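PDB 4ZM4: aminotransferase from Streptomyces pactum, which belongs to the class-III aminotransferases, enzymes of the pyridoxal-phosphate-dependent transferase fold, and is modelled here as a dimer of identical chains. Local coordinates for residues H70-A75 with L325-S330; F257-A260 with E266-G269. The protein carries 1 engineered substitution. All blocks are in the same frame, centred on the assembly; numbering follows the deposited sequence.

Interaction 1 (H70-A75 with L325-S330)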
loop_
_atom_site.group_PDB
_atom_site.type_symbol
_atom_site.label_atom_id
_atom_site.label_comp_id
_atom_site.label_asym_id
_atom_site.label_seq_id
_atom_site.Cartn_x
_atom_site.Cartn_y
_atom_site.Cartn_z
ATOM N N HIS B 70 7.713 8.647 12.862
ATOM C CA HIS B 70 7.552 8.870 14.290
ATOM C C HIS B 70 8.246 10.120 14.753
ATOM O O HIS B 70 9.325 10.091 15.338
ATOM C CB HIS B 70 8.033 7.628 15.033
ATOM C CG HIS B 70 7.298 6.391 14.625
ATOM N ND1 HIS B 70 7.878 5.389 13.858
ATOM C CD2 HIS B 70 6.018 6.020 14.824
ATOM C CE1 HIS B 70 6.979 4.457 13.605
ATOM N NE2 HIS B 70 5.848 4.806 14.187
ATOM N N LEU B 71 7.587 11.232 14.528
ATOM C CA LEU B 71 8.089 12.535 14.913
ATOM C C LEU B 71 8.108 12.701 16.439
ATOM O O LEU B 71 8.965 13.415 16.998
ATOM C CB LEU B 71 7.224 13.593 14.273
ATOM C CG LEU B 71 7.818 14.961 14.068
ATOM C CD1 LEU B 71 8.947 14.917 13.067
ATOM C CD2 LEU B 71 6.735 15.924 13.584
ATOM N N PHE B 72 7.174 12.042 17.102
ATOM C CA PHE B 72 7.035 12.103 18.552
ATOM C C PHE B 72 7.436 10.796 19.245
ATOM O O PHE B 72 7.144 10.597 20.416
ATOM C CB PHE B 72 5.572 12.424 18.906
ATOM C CG PHE B 72 5.054 13.687 18.269
ATOM C CD1 PHE B 72 5.508 14.939 18.706
ATOM C CD2 PHE B 72 4.119 13.639 17.233
ATOM C CE1 PHE B 72 5.034 16.104 18.127
ATOM C CE2 PHE B 72 3.647 14.814 16.655
ATOM C CZ PHE B 72 4.101 16.045 17.098
ATOM N N GLY B 73 8.044 9.872 18.522
ATOM C CA GLY B 73 8.420 8.582 19.108
ATOM C C GLY B 73 7.371 7.531 18.965
ATOM O O GLY B 73 6.289 7.765 18.445
ATOM N N TYR B 74 7.717 6.327 19.398
ATOM C CA TYR B 74 6.871 5.167 19.275
ATOM C C TYR B 74 5.738 5.212 20.293
ATOM O O TYR B 74 5.875 5.854 21.343
ATOM C CB TYR B 74 7.678 3.911 19.536
ATOM C CG TYR B 74 8.723 3.550 18.501
ATOM C CD1 TYR B 74 8.412 3.488 17.156
ATOM C CD2 TYR B 74 10.013 3.163 18.894
ATOM C CE1 TYR B 74 9.375 3.140 16.230
ATOM C CE2 TYR B 74 10.967 2.797 17.961
ATOM C CZ TYR B 74 10.639 2.785 16.634
ATOM O OH TYR B 74 11.578 2.399 15.709
ATOM N N ALA B 75 4.639 4.510 20.013
ATOM C CA ALA B 75 3.492 4.425 20.956
ATOM C C ALA B 75 2.973 5.786 21.429
ATOM O O ALA B 75 2.819 6.019 22.650
ATOM C CB ALA B 75 3.853 3.562 22.165
ATOM N N LEU B 325 -1.827 15.266 12.258
ATOM C CA LEU B 325 -1.671 16.626 11.746
ATOM C C LEU B 325 -2.345 17.643 12.692
ATOM O O LEU B 325 -1.863 18.766 12.819
ATOM C CB LEU B 325 -2.197 16.746 10.324
ATOM C CG LEU B 325 -1.491 15.945 9.226
ATOM C CD1 LEU B 325 -1.982 16.325 7.839
ATOM C CD2 LEU B 325 0.013 16.121 9.303
ATOM N N GLY B 326 -3.429 17.241 13.361
ATOM C CA GLY B 326 -4.034 18.045 14.417
ATOM C C GLY B 326 -3.084 18.322 15.548
ATOM O O GLY B 326 -2.899 19.480 15.951
ATOM N N LYS B 327 -2.409 17.279 16.012
ATOM C CA LYS B 327 -1.356 17.441 17.028
ATOM C C LYS B 327 -0.220 18.380 16.601
ATOM O O LYS B 327 0.161 19.279 17.368
ATOM C CB LYS B 327 -0.750 16.096 17.406
ATOM C CG LYS B 327 0.393 16.184 18.386
ATOM C CD LYS B 327 0.684 14.842 19.024
ATOM C CE LYS B 327 1.898 14.922 19.918
ATOM N NZ LYS B 327 2.202 13.571 20.466
ATOM N N ILE B 328 0.320 18.167 15.401
ATOM C CA ILE B 328 1.417 19.016 14.882
ATOM C C ILE B 328 0.997 20.506 14.776
ATOM O O ILE B 328 1.745 21.425 15.134
ATOM C CB ILE B 328 1.886 18.530 13.503
ATOM C CG1 ILE B 328 2.640 17.208 13.640
ATOM C CG2 ILE B 328 2.759 19.582 12.812
ATOM C CD1 ILE B 328 2.945 16.535 12.311
ATOM N N ARG B 329 -0.214 20.708 14.283
ATOM C CA ARG B 329 -0.779 22.047 14.130
ATOM C C ARG B 329 -0.893 22.762 15.473
ATOM O O ARG B 329 -0.671 23.969 15.548
ATOM C CB ARG B 329 -2.145 21.936 13.480
ATOM C CG ARG B 329 -2.863 23.251 13.190
ATOM C CD ARG B 329 -4.321 22.800 13.066
ATOM N NE ARG B 329 -5.339 23.442 12.291
ATOM C CZ ARG B 329 -6.628 23.093 12.337
ATOM N NH1 ARG B 329 -7.056 22.176 13.191
ATOM N NH2 ARG B 329 -7.519 23.724 11.550
ATOM N N SER B 330 -1.199 22.012 16.527
ATOM C CA SER B 330 -1.397 22.592 17.851
ATOM C C SER B 330 -0.090 22.955 18.543
ATOM O O SER B 330 -0.098 23.512 19.621
ATOM C CB SER B 330 -2.209 21.623 18.723
ATOM O OG SER B 330 -1.447 20.482 19.066
#
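Phe72 and Lys327 meet face-on where a loop of this class-III aminotransferase, lying between strand 59-62 and helix 77-89, reaches the last turn of helix 315-329. The lysine chain lies extended over one face of the ring, running past it in the opposite direction. CG anti to the backbone N (chi1 177°) starts the chain toward the loop, and each later bond keeps it straight, so that its CE stands 3.5 Å from the centroid of the Phe72 ring, almost exactly on the normal, a CH-pi contact. One atom further, NZ makes a cation-pi contact, 3.9 Å from the same centroid and tilted 23° off the normal, back toward CG of Phe72. This is the solvent side, held by charge: Phe72 and Lys327 are partly exposed, and the ammonium forms salt bridges with Glu78 and Asp76, which together with the ring probably keep it charged.

The buried side is aliphatic. CB of Leu71 backs the opposite face of the phenyl ring, offset toward the rim, while Ile328 comes to the ring edge, its CG1 3.9 Å from CZ of Phe72. Leu71 and Ile328, both buried, cross at about a right angle. Leu334 and Leu338 of helix 334-355 pack on Leu71 here. Ile328 has CG1 anti to its carbonyl carbon, and the extended next bond carries CD1 to 4.0 Å from CD2 of Leu71.

Interaction 2 (F257-A260 with E266-G269)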
loop_
_atom_site.group_PDB
_atom_site.type_symbol
_atom_site.label_atom_id
_atom_site.label_comp_id
_atom_site.label_asym_id
_atom_site.label_seq_id
_atom_site.Cartn_x
_atom_site.Cartn_y
_atom_site.Cartn_z
ATOM N N PHE B 257 6.145 17.409 6.631
ATOM C CA PHE B 257 5.938 17.521 8.083
ATOM C C PHE B 257 7.135 17.109 8.895
ATOM O O PHE B 257 7.004 16.819 10.093
ATOM C CB PHE B 257 4.731 16.722 8.552
ATOM C CG PHE B 257 3.557 16.803 7.625
ATOM C CD1 PHE B 257 2.747 17.925 7.596
ATOM C CD2 PHE B 257 3.278 15.758 6.762
ATOM C CE1 PHE B 257 1.688 17.992 6.722
ATOM C CE2 PHE B 257 2.199 15.820 5.903
ATOM C CZ PHE B 257 1.407 16.932 5.885
ATOM N N ARG B 258 8.323 17.161 8.309
ATOM C CA ARG B 258 9.554 16.745 9.009
ATOM C C ARG B 258 10.593 17.882 9.047
ATOM O O ARG B 258 11.056 18.262 10.125
ATOM C CB ARG B 258 10.101 15.494 8.306
ATOM C CG ARG B 258 11.560 15.158 8.515
ATOM C CD ARG B 258 11.863 14.652 9.898
ATOM N NE ARG B 258 11.253 13.352 10.201
ATOM C CZ ARG B 258 11.438 12.699 11.350
ATOM N NH1 ARG B 258 12.264 13.187 12.282
ATOM N NH2 ARG B 258 10.825 11.542 11.576
ATOM N N VAL B 259 10.972 18.382 7.871
ATOM C CA VAL B 259 11.998 19.444 7.768
ATOM C C VAL B 259 11.404 20.816 8.074
ATOM O O VAL B 259 12.136 21.748 8.357
ATOM C CB VAL B 259 12.704 19.485 6.393
ATOM C CG1 VAL B 259 13.397 18.169 6.129
ATOM C CG2 VAL B 259 11.707 19.771 5.279
ATOM N N ALA B 260 10.082 20.879 8.088
ATOM C CA ALA B 260 9.295 22.062 8.458
ATOM C C ALA B 260 7.849 21.600 8.481
ATOM O O ALA B 260 7.530 20.488 8.044
ATOM C CB ALA B 260 9.467 23.157 7.431
ATOM N N GLU B 266 8.008 24.543 1.917
ATOM C CA GLU B 266 7.946 25.714 2.754
ATOM C C GLU B 266 9.347 26.120 3.111
ATOM O O GLU B 266 9.705 27.295 3.023
ATOM C CB GLU B 266 7.165 25.388 4.041
ATOM C CG GLU B 266 6.923 26.527 5.007
ATOM C CD GLU B 266 6.027 26.107 6.162
ATOM O OE1 GLU B 266 4.776 26.265 6.066
ATOM O OE2 GLU B 266 6.553 25.602 7.174
ATOM N N ARG B 267 10.141 25.158 3.555
ATOM C CA ARG B 267 11.478 25.459 4.038
ATOM C C ARG B 267 12.294 26.167 2.965
ATOM O O ARG B 267 13.019 27.099 3.287
ATOM C CB ARG B 267 12.181 24.188 4.472
ATOM C CG ARG B 267 13.556 24.408 5.045
ATOM C CD ARG B 267 14.082 23.117 5.644
ATOM N NE ARG B 267 15.359 23.330 6.318
ATOM C CZ ARG B 267 15.610 23.075 7.604
ATOM N NH1 ARG B 267 14.692 22.572 8.418
ATOM N NH2 ARG B 267 16.820 23.320 8.087
ATOM N N TYR B 268 12.166 25.747 1.699
ATOM C CA TYR B 268 12.990 26.302 0.643
ATOM C C TYR B 268 12.238 27.275 -0.264
ATOM O O TYR B 268 12.818 27.803 -1.211
ATOM C CB TYR B 268 13.649 25.186 -0.170
ATOM C CG TYR B 268 14.561 24.276 0.646
ATOM C CD1 TYR B 268 15.826 24.705 1.033
ATOM C CD2 TYR B 268 14.156 22.985 1.020
ATOM C CE1 TYR B 268 16.665 23.887 1.776
ATOM C CE2 TYR B 268 14.996 22.150 1.758
ATOM C CZ TYR B 268 16.244 22.620 2.157
ATOM O OH TYR B 268 17.102 21.835 2.899
ATOM N N GLY B 269 10.969 27.524 0.033
ATOM C CA GLY B 269 10.171 28.491 -0.711
ATOM C C GLY B 269 9.986 28.198 -2.195
ATOM O O GLY B 269 10.022 29.107 -3.025
#
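Arg267 reaches back to the backbone of Val259 with the one hydrogen bond that joins 257-260 to 266-269. NH1 of Arg267 gives it to O of Val259 at 2.7 Å, with an N-H...O angle of 149°. The donor sits in the carbonyl plane, on a lone pair, and the oxygen lies at the edge of the guanidinium, 1° out of its plane, though the two planes stand nearly at right angles. The arginine gets there by a straight chain: CG is anti to the backbone N (chi1 -177°) and the extension holds as far as NE.

The chain between turns through the short helix 263-267, in the connection between strands 247-251 and 274-277 of the seven-stranded mixed sheet in the large domain of this fold-type I enzyme. The helix closes in a Schellman motif at Gly269, with positive phi.

Apolar contacts accompany the bond. The Arg267 side chain crosses Val259 at about a right angle, with its CD 4.0 Å from CB of Val259; Val365 of strand 360-365 touches both residues, and bound P3B is about 11 Å from the Val259 side chain. Ala260 turns its methyl toward the helix, CB lying 4.1 Å from CB of Arg267.

A polar group borders that methyl. The extended Glu266 brings OE2 to 3.8 Å from CB of Ala260, and the same oxygen accepts a weak hydrogen bond from Gly262 N.

In the fold
The two contacts have their centres 16 Å apart, and both segments of interaction 2 lie within the 249 residues that separate the two halves of interaction 1: 70-75 comes first, then 257-260 and 266-269, and 325-330 last. Interaction 1 ties two distant parts of the chain, whereas interaction 2 is a local contact between a loop and the short helix that follows it. They touch through Phe257 and Arg258: CE1 of Phe257 is 3.6 Å from CD2 of Leu325, and CZ of Arg258 is 3.8 Å from CD1 of Leu71. The 257-260 loop thus touches both segments of interaction 1, joining the end of helix 315-329, the 70-75 loop and the segment after strand 247-251 into one packed region.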